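Long-range contact in Xaa-Pro dipeptidase (Mycobacterium tuberculosis, PDB 5E2C), which probably acts as a metal-dependent peptidase cleaving Xaa-Pro dipeptides, and is represented here by its N-terminal domain alone: residues L17-L31 and L119-E131. Sequence-based numbering, arbitrary orientation.
Sequences LDAMLISDLINVRYL and LVRASGTVESLRE
In the creatinase/prolidase N-terminal domain, a mixed sheet flanked by helices, the chain leaves edge strand 118-121, makes a type II turn from Ala122 to Thr125 and packs residues 125-131 against helix 25-32. Strand 92-95 lies between strands 19-22 and 118-121, so the two segments meet through side chains. At the sheet end, Leu17 CD2 lies 3.8 Å from Val120 CB, while Met20, present as selenomethionine, reaches the turn: Met20 SE passes Thr125 CB at 3.6 Å and its CE touches the CB of Ala122. Thr125 OG1 and N reach Ala122 O from the same face of its plane, tying the turn together.

Val126 wedges between the sheet and the helix. Its CG2 meets Ile22 CG1 and Leu31 CD1, and Val126 CG1 lies 3.6 Å from Asn27 CG. Asn27 ND2 gives a nearly straight bond (175°) to Glu127 OE2 at 3.1 Å, approaching from above the carboxylate plane, and also bonds Glu96. In the conformer described, NH1 and NH2 of Arg130 make weak, bent contacts with Asn27 OD1; the one from NH2 is implausibly short, so this grip is doubtful. Glu127 OE2 and Asp24 OD2 are 4.5 Å apart, a proximity probably eased by the water that donates to both, weakly to Asp24, and by His98, which bonds Asp24 OD2. Tyr30, whose chi1 of -180° swings the ring away from its own backbone N, turns its edge to Leu129 CD1 and, in the same Arg130 conformer, one face to the guanidinium in a cation-pi contact, Arg130 NE sitting 4.2 Å above the Tyr30 ring plane, over its centre.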
loop_
_atom_site.group_PDB
_atom_site.type_symbol
_atom_site.label_atom_id
_atom_site.label_comp_id
_atom_site.label_asym_id
_atom_site.label_seq_id
_atom_site.Cartn_x
_atom_site.Cartn_y
_atom_site.Cartn_z
ATOM N N LEU A 17 21.372 -5.627 -0.080
ATOM C CA LEU A 17 20.322 -6.639 0.041
ATOM C C LEU A 17 20.793 -8.003 -0.457
ATOM O O LEU A 17 21.678 -8.088 -1.305
ATOM C CB LEU A 17 19.086 -6.227 -0.777
ATOM C CG LEU A 17 18.521 -4.827 -0.543
ATOM C CD1 LEU A 17 17.532 -4.463 -1.650
ATOM C CD2 LEU A 17 17.878 -4.768 0.825
ATOM N N ASP A 18 20.160 -9.065 0.037
ATOM C CA ASP A 18 20.447 -10.431 -0.399
ATOM C C ASP A 18 19.438 -10.940 -1.420
ATOM O O ASP A 18 19.717 -11.897 -2.151
ATOM C CB ASP A 18 20.488 -11.352 0.810
ATOM C CG ASP A 18 21.461 -10.855 1.853
ATOM O OD1 ASP A 18 22.662 -10.794 1.533
ATOM O OD2 ASP A 18 21.039 -10.479 2.964
ATOM N N ALA A 19 18.276 -10.291 -1.468
ATOM C CA ALA A 19 17.219 -10.619 -2.446
ATOM C C ALA A 19 16.232 -9.465 -2.491
ATOM O O ALA A 19 16.261 -8.557 -1.646
ATOM C CB ALA A 19 16.510 -11.919 -2.083
HETATM N N MSE A 20 15.379 -9.494 -3.507
HETATM C CA MSE A 20 14.335 -8.519 -3.663
HETATM C C MSE A 20 13.070 -9.195 -4.107
HETATM O O MSE A 20 13.074 -10.057 -5.006
HETATM C CB MSE A 20 14.759 -7.530 -4.726
HETATM C CG MSE A 20 13.613 -6.585 -4.943
HETATM SE SE MSE A 20 14.327 -4.869 -5.429
HETATM C CE MSE A 20 12.614 -3.889 -5.344
ATOM N N LEU A 21 11.984 -8.784 -3.476
ATOM C CA LEU A 21 10.633 -9.148 -3.887
ATOM C C LEU A 21 10.095 -8.038 -4.773
ATOM O O LEU A 21 10.017 -6.871 -4.363
ATOM C CB LEU A 21 9.726 -9.283 -2.669
ATOM C CG LEU A 21 8.252 -9.556 -2.974
ATOM C CD1 LEU A 21 8.102 -10.890 -3.707
ATOM C CD2 LEU A 21 7.470 -9.540 -1.669
ATOM N N ILE A 22 9.743 -8.389 -5.997
ATOM C CA ILE A 22 9.138 -7.434 -6.921
ATOM C C ILE A 22 7.621 -7.662 -6.980
ATOM O O ILE A 22 7.153 -8.764 -7.299
ATOM C CB ILE A 22 9.766 -7.544 -8.319
ATOM C CG1 ILE A 22 11.279 -7.325 -8.218
ATOM C CG2 ILE A 22 9.169 -6.515 -9.273
ATOM C CD1 ILE A 22 12.052 -8.593 -8.182
ATOM N N SER A 23 6.870 -6.609 -6.655
ATOM C CA SER A 23 5.407 -6.659 -6.540
ATOM C C SER A 23 4.669 -5.766 -7.571
ATOM O O SER A 23 3.466 -5.968 -7.818
ATOM C CB SER A 23 4.975 -6.233 -5.133
ATOM O OG SER A 23 5.541 -7.065 -4.120
ATOM N N ASP A 24 5.358 -4.759 -8.099
ATOM C CA ASP A 24 4.794 -3.835 -9.105
ATOM C C ASP A 24 4.747 -4.610 -10.417
ATOM O O ASP A 24 5.766 -5.096 -10.885
ATOM C CB ASP A 24 5.688 -2.574 -9.186
ATOM C CG ASP A 24 5.178 -1.519 -10.174
ATOM O OD1 ASP A 24 4.606 -1.879 -11.216
ATOM O OD2 ASP A 24 5.375 -0.314 -9.926
ATOM N N LEU A 25 3.561 -4.755 -10.991
ATOM C CA LEU A 25 3.395 -5.556 -12.195
ATOM C C LEU A 25 4.189 -5.043 -13.409
ATOM O O LEU A 25 4.647 -5.846 -14.218
ATOM C CB LEU A 25 1.919 -5.709 -12.537
ATOM C CG LEU A 25 1.101 -6.448 -11.474
ATOM C CD1 LEU A 25 -0.346 -6.497 -11.927
ATOM C CD2 LEU A 25 1.645 -7.846 -11.197
ATOM N N ILE A 26 4.408 -3.728 -13.494
ATOM C CA ILE A 26 5.273 -3.171 -14.527
ATOM C C ILE A 26 6.673 -3.749 -14.376
ATOM O O ILE A 26 7.298 -4.145 -15.339
ATOM C CB ILE A 26 5.326 -1.622 -14.464
ATOM C CG1 ILE A 26 3.952 -1.033 -14.777
ATOM C CG2 ILE A 26 6.355 -1.079 -15.443
ATOM C CD1 ILE A 26 3.843 0.459 -14.493
ATOM N N ASN A 27 7.165 -3.818 -13.145
ATOM C CA ASN A 27 8.495 -4.347 -12.907
ATOM C C ASN A 27 8.594 -5.861 -13.040
ATOM O O ASN A 27 9.636 -6.398 -13.466
ATOM C CB ASN A 27 8.973 -3.878 -11.535
ATOM C CG ASN A 27 9.218 -2.390 -11.511
ATOM O OD1 ASN A 27 9.404 -1.753 -12.568
ATOM N ND2 ASN A 27 9.223 -1.821 -10.324
ATOM N N VAL A 28 7.532 -6.555 -12.649
ATOM C CA VAL A 28 7.474 -8.005 -12.824
ATOM C C VAL A 28 7.567 -8.311 -14.323
ATOM O O VAL A 28 8.367 -9.146 -14.741
ATOM C CB VAL A 28 6.186 -8.602 -12.235
ATOM C CG1 VAL A 28 6.023 -10.057 -12.628
ATOM C CG2 VAL A 28 6.154 -8.494 -10.715
ATOM N N ARG A 29 6.760 -7.609 -15.114
ATOM C CA ARG A 29 6.762 -7.793 -16.560
ATOM C C ARG A 29 8.145 -7.503 -17.162
ATOM O O ARG A 29 8.646 -8.272 -17.991
ATOM C CB ARG A 29 5.696 -6.899 -17.198
ATOM C CG ARG A 29 5.402 -7.216 -18.652
ATOM C CD ARG A 29 4.188 -6.445 -19.151
ATOM N NE ARG A 29 4.437 -5.006 -19.207
ATOM C CZ ARG A 29 3.824 -4.094 -18.453
ATOM N NH1 ARG A 29 2.904 -4.454 -17.561
ATOM N NH2 ARG A 29 4.138 -2.814 -18.589
ATOM N N TYR A 30 8.766 -6.406 -16.727
ATOM C CA TYR A 30 10.091 -6.005 -17.229
ATOM C C TYR A 30 11.136 -7.099 -17.009
ATOM O O TYR A 30 11.931 -7.411 -17.906
ATOM C CB TYR A 30 10.527 -4.701 -16.558
ATOM C CG TYR A 30 11.866 -4.203 -17.000
ATOM C CD1 TYR A 30 12.031 -3.643 -18.257
ATOM C CD2 TYR A 30 12.979 -4.316 -16.175
ATOM C CE1 TYR A 30 13.266 -3.193 -18.675
ATOM C CE2 TYR A 30 14.223 -3.852 -16.579
ATOM C CZ TYR A 30 14.359 -3.305 -17.838
ATOM O OH TYR A 30 15.587 -2.858 -18.252
ATOM N N LEU A 31 11.101 -7.710 -15.821
ATOM C CA LEU A 31 12.082 -8.682 -15.427
ATOM C C LEU A 31 11.823 -10.116 -15.863
ATOM O O LEU A 31 12.744 -10.914 -15.853
ATOM C CB LEU A 31 12.227 -8.680 -13.891
ATOM C CG LEU A 31 12.725 -7.346 -13.323
ATOM C CD1 LEU A 31 12.491 -7.325 -11.821
ATOM C CD2 LEU A 31 14.184 -7.135 -13.645
ATOM N N LEU A 119 12.803 -7.198 6.311
ATOM C CA LEU A 119 12.179 -6.586 5.143
ATOM C C LEU A 119 12.667 -5.156 5.031
ATOM O O LEU A 119 12.521 -4.374 5.975
ATOM C CB LEU A 119 10.661 -6.610 5.275
ATOM C CG LEU A 119 10.074 -8.015 5.074
ATOM C CD1 LEU A 119 8.735 -8.152 5.783
ATOM C CD2 LEU A 119 9.953 -8.317 3.583
ATOM N N VAL A 120 13.235 -4.811 3.883
ATOM C CA VAL A 120 13.838 -3.503 3.682
ATOM C C VAL A 120 13.195 -2.767 2.513
ATOM O O VAL A 120 13.104 -3.303 1.405
ATOM C CB VAL A 120 15.340 -3.653 3.417
ATOM C CG1 VAL A 120 15.997 -2.292 3.164
ATOM C CG2 VAL A 120 16.012 -4.384 4.579
ATOM N N ARG A 121 12.754 -1.537 2.752
ATOM C CA ARG A 121 12.205 -0.720 1.672
ATOM C C ARG A 121 13.219 -0.587 0.526
ATOM O O ARG A 121 14.391 -0.207 0.732
ATOM C CB ARG A 121 11.798 0.661 2.184
ATOM C CG ARG A 121 10.682 0.652 3.222
ATOM C CD ARG A 121 10.692 1.974 3.986
ATOM N NE ARG A 121 9.551 2.097 4.879
ATOM C CZ ARG A 121 9.402 1.446 6.031
ATOM N NH1 ARG A 121 10.339 0.607 6.479
ATOM N NH2 ARG A 121 8.300 1.643 6.752
ATOM N N ALA A 122 12.769 -0.905 -0.686
ATOM C CA ALA A 122 13.632 -0.922 -1.858
ATOM C C ALA A 122 12.956 -0.409 -3.134
ATOM O O ALA A 122 13.377 -0.765 -4.242
ATOM C CB ALA A 122 14.164 -2.331 -2.091
ATOM N N SER A 123 11.946 0.444 -3.007
ATOM C CA SER A 123 11.312 0.989 -4.213
ATOM C C SER A 123 12.311 1.836 -4.983
ATOM O O SER A 123 13.022 2.661 -4.400
ATOM C CB SER A 123 10.072 1.783 -3.880
ATOM O OG SER A 123 9.029 0.904 -3.523
ATOM N N GLY A 124 12.371 1.617 -6.293
ATOM C CA GLY A 124 13.291 2.333 -7.161
ATOM C C GLY A 124 14.404 1.462 -7.699
ATOM O O GLY A 124 15.101 1.850 -8.633
ATOM N N THR A 125 14.580 0.283 -7.117
ATOM C CA THR A 125 15.690 -0.567 -7.491
ATOM C C THR A 125 15.531 -1.037 -8.940
ATOM O O THR A 125 16.481 -0.966 -9.730
ATOM C CB THR A 125 15.839 -1.757 -6.531
ATOM O OG1 THR A 125 15.940 -1.272 -5.189
ATOM C CG2 THR A 125 17.094 -2.534 -6.839
ATOM N N VAL A 126 14.331 -1.467 -9.309
ATOM C CA VAL A 126 14.127 -1.930 -10.682
ATOM C C VAL A 126 14.155 -0.751 -11.661
ATOM O O VAL A 126 14.728 -0.854 -12.738
ATOM C CB VAL A 126 12.808 -2.689 -10.837
ATOM C CG1 VAL A 126 12.686 -3.210 -12.262
ATOM C CG2 VAL A 126 12.706 -3.805 -9.803
ATOM N N GLU A 127 13.539 0.361 -11.267
ATOM C CA GLU A 127 13.506 1.579 -12.073
ATOM C C GLU A 127 14.914 2.039 -12.418
ATOM O O GLU A 127 15.145 2.551 -13.518
ATOM C CB GLU A 127 12.762 2.699 -11.325
ATOM C CG GLU A 127 11.247 2.518 -11.242
ATOM C CD GLU A 127 10.776 1.482 -10.211
ATOM O OE1 GLU A 127 11.605 0.930 -9.453
ATOM O OE2 GLU A 127 9.559 1.244 -10.134
ATOM N N SER A 128 15.864 1.834 -11.498
ATOM C CA SER A 128 17.252 2.263 -11.714
ATOM C C SER A 128 17.890 1.640 -12.962
ATOM O O SER A 128 18.914 2.123 -13.445
ATOM C CB SER A 128 18.118 1.951 -10.485
ATOM O OG SER A 128 18.422 0.563 -10.400
ATOM N N LEU A 129 17.298 0.555 -13.456
ATOM C CA LEU A 129 17.805 -0.137 -14.638
ATOM C C LEU A 129 17.359 0.479 -15.979
ATOM O O LEU A 129 17.963 0.207 -17.015
ATOM C CB LEU A 129 17.365 -1.609 -14.594
ATOM C CG LEU A 129 17.586 -2.408 -13.310
ATOM C CD1 LEU A 129 16.973 -3.793 -13.451
ATOM C CD2 LEU A 129 19.056 -2.519 -12.942
ATOM N N ARG A 130 16.320 1.301 -15.957
ATOM C CA ARG A 130 15.781 1.894 -17.182
ATOM C C ARG A 130 16.601 3.104 -17.629
ATOM O O ARG A 130 17.592 3.465 -16.988
ATOM C CB ARG A 130 14.306 2.247 -16.969
ATOM C CG ARG A 130 13.436 1.005 -16.885
ATOM C CD ARG A 130 12.218 1.170 -15.993
ATOM N NE ARG A 130 11.522 -0.108 -15.877
ATOM C CZ ARG A 130 10.577 -0.398 -14.984
ATOM N NH1 ARG A 130 10.172 0.494 -14.083
ATOM N NH2 ARG A 130 10.030 -1.602 -14.998
ATOM N N GLU A 131 16.192 3.721 -18.738
ATOM C CA GLU A 131 16.949 4.827 -19.348
ATOM C C GLU A 131 16.838 6.135 -18.582
ATOM O O GLU A 131 17.789 6.919 -18.554
ATOM C CB GLU A 131 16.490 5.052 -20.796
ATOM C CG GLU A 131 16.388 3.786 -21.648
ATOM C CD GLU A 131 17.530 2.809 -21.412
ATOM O OE1 GLU A 131 18.708 3.232 -21.462
ATOM O OE2 GLU A 131 17.246 1.613 -21.174
HETATM O O HOH W 1 7.512 1.249 -11.906
HETATM O O HOH W 2 15.732 -1.406 -20.443
#